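Local coordinates for protein ferritin light chain (Trichoplusia ni, PDB 1Z6O) that stores iron in a soluble, non-toxic form within a secreted 24-chain shell of light and heavy chains, the light chain probably helping to nucleate the ferrihydrite core, at residues K46-R51 and D81-K86; Y53-S58 and D131-L136. One frame throughout, in Å; residues are numbered along the deposited sequence.

Interaction 1: residues K46-R51 and D81-K86; sequences KLHLER and DEAWSK
His48 and Lys86 run alongside each other, their ends in the same direction. CD2 of the imidazole rests 3.6 Å from CB of Lys86. The first torsion of His48 (chi1 -81°) sets CG beside its own backbone N and opposite the carbonyl carbon. This leaves the carbon side of the ring turned to Lys86. ND1 is hydrogen-bonded to the carbonyl O of Tyr44, so ND1 probably carries a proton, and the bond helps set the ring's rotation. The Lys86 chain bends at the CB-CG bond (chi2 -59°) and then runs out extended. Its NZ leaves the contact and is bonded to the carbonyl O of Glu166.

Ala83 fills the closest part of the helix pair. Its CB sits 3.6 Å from the backbone O of His48, and its CA lies near the plane of the imidazole, at the ring edge. The small methyl lets the two backbones come near. The CA atoms of His48 and Ala83 are 5.2 Å apart, and the local axes approach to 7.9 Å.

Leu49 and Trp84 form the other flank. Both start away from the partner helix. Their ends swing back, and Leu49 CD1 reaches Trp84 CZ3 at 3.6 Å. NE1 of the indole is bonded to Ser65 of a ferritin heavy chain, so this flank also faces the subunit interface.

The contact joins helices 37-61 and 70-96, an antiparallel pair in the four-helix bundle of the ferritin fold. The local axes run at 149°. Phe167 of helix 157-190 meets both His48 and Lys86, and Leu136 of helix 122-148 packs on His48.

Interaction 2: residues Y53-S58 and D131-L136; sequences YDYLLS and DTQKEL
Thr132 OG1 has three hydrogen-bond partners. Tyr55 OH lies 2.6 Å from Thr132 OG1 in a short hydrogen bond whose donor may be either hydroxyl. Thr132 OG1 is also bonded to the carbonyl O atoms of Lys128 and Ala129 in its own helix. The buried threonine hydroxyl is thus tied both to its own backbone and to the facing helix.

The first torsion of Thr132 (chi1 58°) puts OG1 between its backbone N and carbonyl carbon, and the methyl CG2 beside the N. OG1 meets the tyrosine at the edge of the ring, in its plane. The two side chains reach past one another from opposing helices.

Tyr55 spans most of the gap. Its ring reaches across to the other helix with the hydroxyl leading. Such a long reach is needed because the local axes stay 13.0 Å apart. Even the nearest CA atoms, those of Tyr55 and Thr132, are separated by 9.9 Å.

Gln133 turns its amide back to the same hydroxyl. Its chain bends at chi2 (-69°), which brings OE1 to 3.0 Å from Tyr55 OH. OE1 approaches the tyrosine ring obliquely, and the amide and ring planes are 38° apart. Leu136 CD1 adds a looser apolar neighbour, 4.3 Å from Tyr55 OH.

The contact links helix 37-61 to helix 122-148, neighbours in the ferritin four-helix bundle, with Tyr55 reaching through the core between them. The two run nearly antiparallel here. Leu79 and Ser80 of helix 70-96 touch Tyr55, while Lys174, Ile175 and Leu178 of helix 157-190 pack on Gln133. All four long helices therefore meet around this polar cluster.

Helix 37-61 comes first in the chain and serves both contacts, with 46-51 ahead of 53-58. Interaction 1 closes the shorter loop, back from helix 70-96 after 29 intervening residues. Interaction 2 closes a longer one, 72 residues on, through helix 122-148. The segments alternate along the chain, so the two loops cross rather than nest. Their centres are 9 Å apart, and the contacts touch directly. A salt bridge joins Arg51 to Glu135, Arg51 also packs on Thr132, and Leu47 packs against Leu136. Helix 37-61 is thus held against helix 70-96 and helix 122-148, which follow each other in the chain and belong to the same bundle.

Interaction 1: residues K46-R51 and D81-K86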
loop_
_atom_site.group_PDB
_atom_site.type_symbol
_atom_site.label_atom_id
_atom_site.label_comp_id
_atom_site.label_asym_id
_atom_site.label_seq_id
_atom_site.Cartn_x
_atom_site.Cartn_y
_atom_site.Cartn_z
ATOM N N LYS A 46 27.161 -46.555 -6.543
ATOM C CA LYS A 46 27.745 -46.901 -7.834
ATOM C C LYS A 46 26.668 -47.261 -8.861
ATOM O O LYS A 46 26.774 -46.900 -10.038
ATOM C CB LYS A 46 28.719 -48.067 -7.649
ATOM C CG LYS A 46 29.349 -48.587 -8.932
ATOM C CD LYS A 46 30.255 -49.774 -8.617
ATOM C CE LYS A 46 30.602 -50.555 -9.867
ATOM N NZ LYS A 46 31.479 -51.708 -9.538
ATOM N N LEU A 47 25.638 -47.979 -8.424
ATOM C CA LEU A 47 24.550 -48.345 -9.338
ATOM C C LEU A 47 23.814 -47.078 -9.801
ATOM O O LEU A 47 23.487 -46.942 -10.983
ATOM C CB LEU A 47 23.565 -49.304 -8.648
ATOM C CG LEU A 47 22.346 -49.769 -9.464
ATOM C CD1 LEU A 47 22.794 -50.473 -10.752
ATOM C CD2 LEU A 47 21.506 -50.722 -8.601
ATOM N N HIS A 48 23.554 -46.148 -8.882
ATOM C CA HIS A 48 22.873 -44.912 -9.277
ATOM C C HIS A 48 23.745 -44.110 -10.236
ATOM O O HIS A 48 23.247 -43.502 -11.174
ATOM C CB HIS A 48 22.540 -44.029 -8.063
ATOM C CG HIS A 48 21.296 -44.446 -7.335
ATOM N ND1 HIS A 48 21.288 -45.436 -6.376
ATOM C CD2 HIS A 48 20.014 -44.013 -7.445
ATOM C CE1 HIS A 48 20.054 -45.596 -5.923
ATOM N NE2 HIS A 48 19.263 -44.745 -6.556
ATOM N N LEU A 49 25.050 -44.102 -9.991
ATOM C CA LEU A 49 25.963 -43.348 -10.851
ATOM C C LEU A 49 25.922 -43.894 -12.279
ATOM O O LEU A 49 25.799 -43.140 -13.249
ATOM C CB LEU A 49 27.389 -43.440 -10.285
ATOM C CG LEU A 49 28.514 -42.790 -11.100
ATOM C CD1 LEU A 49 28.209 -41.297 -11.334
ATOM C CD2 LEU A 49 29.834 -42.962 -10.334
ATOM N N GLU A 50 26.025 -45.212 -12.406
ATOM C CA GLU A 50 25.987 -45.851 -13.716
ATOM C C GLU A 50 24.647 -45.600 -14.394
ATOM O O GLU A 50 24.597 -45.262 -15.578
ATOM C CB GLU A 50 26.219 -47.367 -13.578
ATOM C CG GLU A 50 27.599 -47.680 -12.993
ATOM C CD GLU A 50 27.779 -49.140 -12.576
ATOM O OE1 GLU A 50 26.765 -49.825 -12.297
ATOM O OE2 GLU A 50 28.948 -49.588 -12.503
ATOM N N ARG A 51 23.555 -45.770 -13.659
ATOM C CA ARG A 51 22.250 -45.542 -14.268
ATOM C C ARG A 51 22.039 -44.078 -14.646
ATOM O O ARG A 51 21.365 -43.808 -15.643
ATOM C CB ARG A 51 21.110 -45.998 -13.346
ATOM C CG ARG A 51 21.017 -47.506 -13.173
ATOM C CD ARG A 51 20.873 -48.235 -14.513
ATOM N NE ARG A 51 20.734 -49.675 -14.298
ATOM C CZ ARG A 51 21.150 -50.608 -15.147
ATOM N NH1 ARG A 51 21.740 -50.261 -16.285
ATOM N NH2 ARG A 51 20.988 -51.892 -14.848
ATOM N N ASP A 81 18.932 -36.961 -13.846
ATOM C CA ASP A 81 19.216 -35.949 -12.828
ATOM C C ASP A 81 18.937 -36.490 -11.426
ATOM O O ASP A 81 19.689 -36.218 -10.486
ATOM C CB ASP A 81 18.368 -34.681 -13.039
ATOM C CG ASP A 81 18.766 -33.887 -14.293
ATOM O OD1 ASP A 81 19.868 -34.100 -14.856
ATOM O OD2 ASP A 81 17.966 -33.021 -14.712
ATOM N N GLU A 82 17.849 -37.236 -11.268
ATOM C CA GLU A 82 17.533 -37.792 -9.952
ATOM C C GLU A 82 18.573 -38.816 -9.507
ATOM O O GLU A 82 18.978 -38.826 -8.348
ATOM C CB GLU A 82 16.138 -38.433 -9.959
ATOM C CG GLU A 82 15.056 -37.402 -10.295
ATOM C CD GLU A 82 13.637 -37.964 -10.315
ATOM O OE1 GLU A 82 13.425 -39.074 -10.862
ATOM O OE2 GLU A 82 12.727 -37.273 -9.799
ATOM N N ALA A 83 19.006 -39.678 -10.424
ATOM C CA ALA A 83 20.000 -40.690 -10.082
ATOM C C ALA A 83 21.358 -40.039 -9.768
ATOM O O ALA A 83 22.101 -40.524 -8.909
ATOM C CB ALA A 83 20.134 -41.705 -11.225
ATOM N N TRP A 84 21.684 -38.940 -10.453
ATOM C CA TRP A 84 22.947 -38.240 -10.193
ATOM C C TRP A 84 22.887 -37.640 -8.784
ATOM O O TRP A 84 23.818 -37.760 -7.983
ATOM C CB TRP A 84 23.157 -37.119 -11.227
ATOM C CG TRP A 84 24.349 -36.234 -10.932
ATOM C CD1 TRP A 84 24.323 -34.953 -10.453
ATOM C CD2 TRP A 84 25.729 -36.573 -11.101
ATOM N NE1 TRP A 84 25.610 -34.470 -10.318
ATOM C CE2 TRP A 84 26.491 -35.445 -10.707
ATOM C CE3 TRP A 84 26.402 -37.722 -11.556
ATOM C CZ2 TRP A 84 27.893 -35.430 -10.754
ATOM C CZ3 TRP A 84 27.799 -37.706 -11.607
ATOM C CH2 TRP A 84 28.528 -36.563 -11.206
ATOM N N SER A 85 21.772 -36.994 -8.478
ATOM C CA SER A 85 21.594 -36.390 -7.168
ATOM C C SER A 85 21.644 -37.455 -6.052
ATOM O O SER A 85 22.223 -37.222 -4.985
ATOM C CB SER A 85 20.257 -35.632 -7.146
ATOM O OG SER A 85 19.996 -35.129 -5.857
ATOM N N LYS A 86 21.045 -38.616 -6.293
ATOM C CA LYS A 86 21.057 -39.693 -5.295
ATOM C C LYS A 86 22.460 -40.258 -5.107
ATOM O O LYS A 86 22.813 -40.706 -4.019
ATOM C CB LYS A 86 20.119 -40.836 -5.699
ATOM C CG LYS A 86 18.624 -40.500 -5.574
ATOM C CD LYS A 86 18.252 -40.124 -4.147
ATOM C CE LYS A 86 16.753 -39.812 -4.022
ATOM N NZ LYS A 86 16.342 -39.382 -2.646
#

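Interaction 2: residues Y53-S58 and D131-L136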
loop_
_atom_site.group_PDB
_atom_site.type_symbol
_atom_site.label_atom_id
_atom_site.label_comp_id
_atom_site.label_asym_id
_atom_site.label_seq_id
_atom_site.Cartn_x
_atom_site.Cartn_y
_atom_site.Cartn_z
ATOM N N TYR A 53 24.095 -42.047 -15.961
ATOM C CA TYR A 53 24.656 -41.865 -17.296
ATOM C C TYR A 53 23.925 -42.699 -18.361
ATOM O O TYR A 53 23.825 -42.267 -19.506
ATOM C CB TYR A 53 26.181 -42.120 -17.276
ATOM C CG TYR A 53 26.928 -40.870 -16.831
ATOM C CD1 TYR A 53 27.570 -40.797 -15.585
ATOM C CD2 TYR A 53 26.953 -39.740 -17.649
ATOM C CE1 TYR A 53 28.222 -39.619 -15.175
ATOM C CE2 TYR A 53 27.592 -38.568 -17.250
ATOM C CZ TYR A 53 28.225 -38.513 -16.022
ATOM O OH TYR A 53 28.870 -37.350 -15.672
ATOM N N ASP A 54 23.388 -43.868 -18.003
ATOM C CA ASP A 54 22.602 -44.648 -18.978
ATOM C C ASP A 54 21.362 -43.817 -19.369
ATOM O O ASP A 54 21.010 -43.702 -20.543
ATOM C CB ASP A 54 22.080 -45.972 -18.383
ATOM C CG ASP A 54 23.173 -47.008 -18.174
ATOM O OD1 ASP A 54 24.185 -46.960 -18.898
ATOM O OD2 ASP A 54 23.006 -47.883 -17.292
ATOM N N TYR A 55 20.683 -43.262 -18.371
ATOM C CA TYR A 55 19.486 -42.456 -18.630
ATOM C C TYR A 55 19.839 -41.206 -19.440
ATOM O O TYR A 55 19.058 -40.754 -20.280
ATOM C CB TYR A 55 18.831 -42.041 -17.304
ATOM C CG TYR A 55 18.261 -43.208 -16.511
ATOM C CD1 TYR A 55 18.257 -43.183 -15.122
ATOM C CD2 TYR A 55 17.699 -44.317 -17.156
ATOM C CE1 TYR A 55 17.703 -44.233 -14.377
ATOM C CE2 TYR A 55 17.138 -45.379 -16.419
ATOM C CZ TYR A 55 17.146 -45.319 -15.028
ATOM O OH TYR A 55 16.587 -46.332 -14.273
ATOM N N LEU A 56 21.005 -40.634 -19.170
ATOM C CA LEU A 56 21.428 -39.448 -19.906
ATOM C C LEU A 56 21.573 -39.786 -21.394
ATOM O O LEU A 56 21.185 -38.995 -22.258
ATOM C CB LEU A 56 22.759 -38.921 -19.344
ATOM C CG LEU A 56 23.275 -37.660 -20.050
ATOM C CD1 LEU A 56 22.274 -36.534 -19.827
ATOM C CD2 LEU A 56 24.634 -37.257 -19.493
ATOM N N LEU A 57 22.125 -40.958 -21.703
ATOM C CA LEU A 57 22.284 -41.362 -23.102
ATOM C C LEU A 57 20.920 -41.603 -23.754
ATOM O O LEU A 57 20.741 -41.309 -24.932
ATOM C CB LEU A 57 23.168 -42.614 -23.213
ATOM C CG LEU A 57 24.632 -42.384 -22.782
ATOM C CD1 LEU A 57 25.390 -43.709 -22.827
ATOM C CD2 LEU A 57 25.300 -41.355 -23.693
ATOM N N SER A 58 19.961 -42.151 -23.008
ATOM C CA SER A 58 18.618 -42.335 -23.568
ATOM C C SER A 58 17.996 -40.961 -23.831
ATOM O O SER A 58 17.331 -40.764 -24.848
ATOM C CB SER A 58 17.709 -43.116 -22.607
ATOM O OG SER A 58 18.070 -44.485 -22.577
ATOM N N ASP A 131 12.342 -51.797 -15.981
ATOM C CA ASP A 131 13.212 -52.835 -15.414
ATOM C C ASP A 131 14.332 -52.263 -14.543
ATOM O O ASP A 131 14.624 -52.793 -13.471
ATOM C CB ASP A 131 13.881 -53.680 -16.509
ATOM C CG ASP A 131 12.894 -54.552 -17.276
ATOM O OD1 ASP A 131 11.864 -54.966 -16.702
ATOM O OD2 ASP A 131 13.169 -54.842 -18.461
ATOM N N THR A 132 14.984 -51.199 -15.004
ATOM C CA THR A 132 16.075 -50.634 -14.214
ATOM C C THR A 132 15.569 -49.980 -12.929
ATOM O O THR A 132 16.272 -49.994 -11.920
ATOM C CB THR A 132 16.928 -49.614 -15.031
ATOM O OG1 THR A 132 16.094 -48.556 -15.507
ATOM C CG2 THR A 132 17.589 -50.305 -16.214
ATOM N N GLN A 133 14.365 -49.408 -12.947
ATOM C CA GLN A 133 13.829 -48.815 -11.718
ATOM C C GLN A 133 13.440 -49.941 -10.748
ATOM O O GLN A 133 13.649 -49.818 -9.544
ATOM C CB GLN A 133 12.632 -47.894 -12.021
ATOM C CG GLN A 133 13.056 -46.576 -12.719
ATOM C CD GLN A 133 13.840 -45.653 -11.792
ATOM O OE1 GLN A 133 14.931 -45.167 -12.124
ATOM N NE2 GLN A 133 13.285 -45.404 -10.631
ATOM N N LYS A 134 12.893 -51.044 -11.262
ATOM C CA LYS A 134 12.563 -52.171 -10.381
ATOM C C LYS A 134 13.851 -52.724 -9.762
ATOM O O LYS A 134 13.859 -53.152 -8.607
ATOM C CB LYS A 134 11.856 -53.295 -11.145
ATOM C CG LYS A 134 10.400 -52.979 -11.508
ATOM C CD LYS A 134 9.704 -54.221 -12.100
ATOM C CE LYS A 134 8.260 -53.888 -12.495
ATOM N NZ LYS A 134 7.488 -55.107 -12.905
ATOM N N GLU A 135 14.935 -52.729 -10.533
ATOM C CA GLU A 135 16.210 -53.219 -10.005
ATOM C C GLU A 135 16.696 -52.286 -8.888
ATOM O O GLU A 135 17.169 -52.752 -7.852
ATOM C CB GLU A 135 17.272 -53.319 -11.117
ATOM C CG GLU A 135 18.662 -53.702 -10.576
ATOM C CD GLU A 135 19.738 -53.801 -11.661
ATOM O OE1 GLU A 135 19.867 -52.874 -12.491
ATOM O OE2 GLU A 135 20.468 -54.814 -11.670
ATOM N N LEU A 136 16.587 -50.971 -9.085
ATOM C CA LEU A 136 16.996 -50.037 -8.026
ATOM C C LEU A 136 16.134 -50.257 -6.779
ATOM O O LEU A 136 16.627 -50.205 -5.645
ATOM C CB LEU A 136 16.832 -48.582 -8.485
ATOM C CG LEU A 136 17.856 -48.059 -9.499
ATOM C CD1 LEU A 136 17.384 -46.721 -10.077
ATOM C CD2 LEU A 136 19.206 -47.891 -8.805
#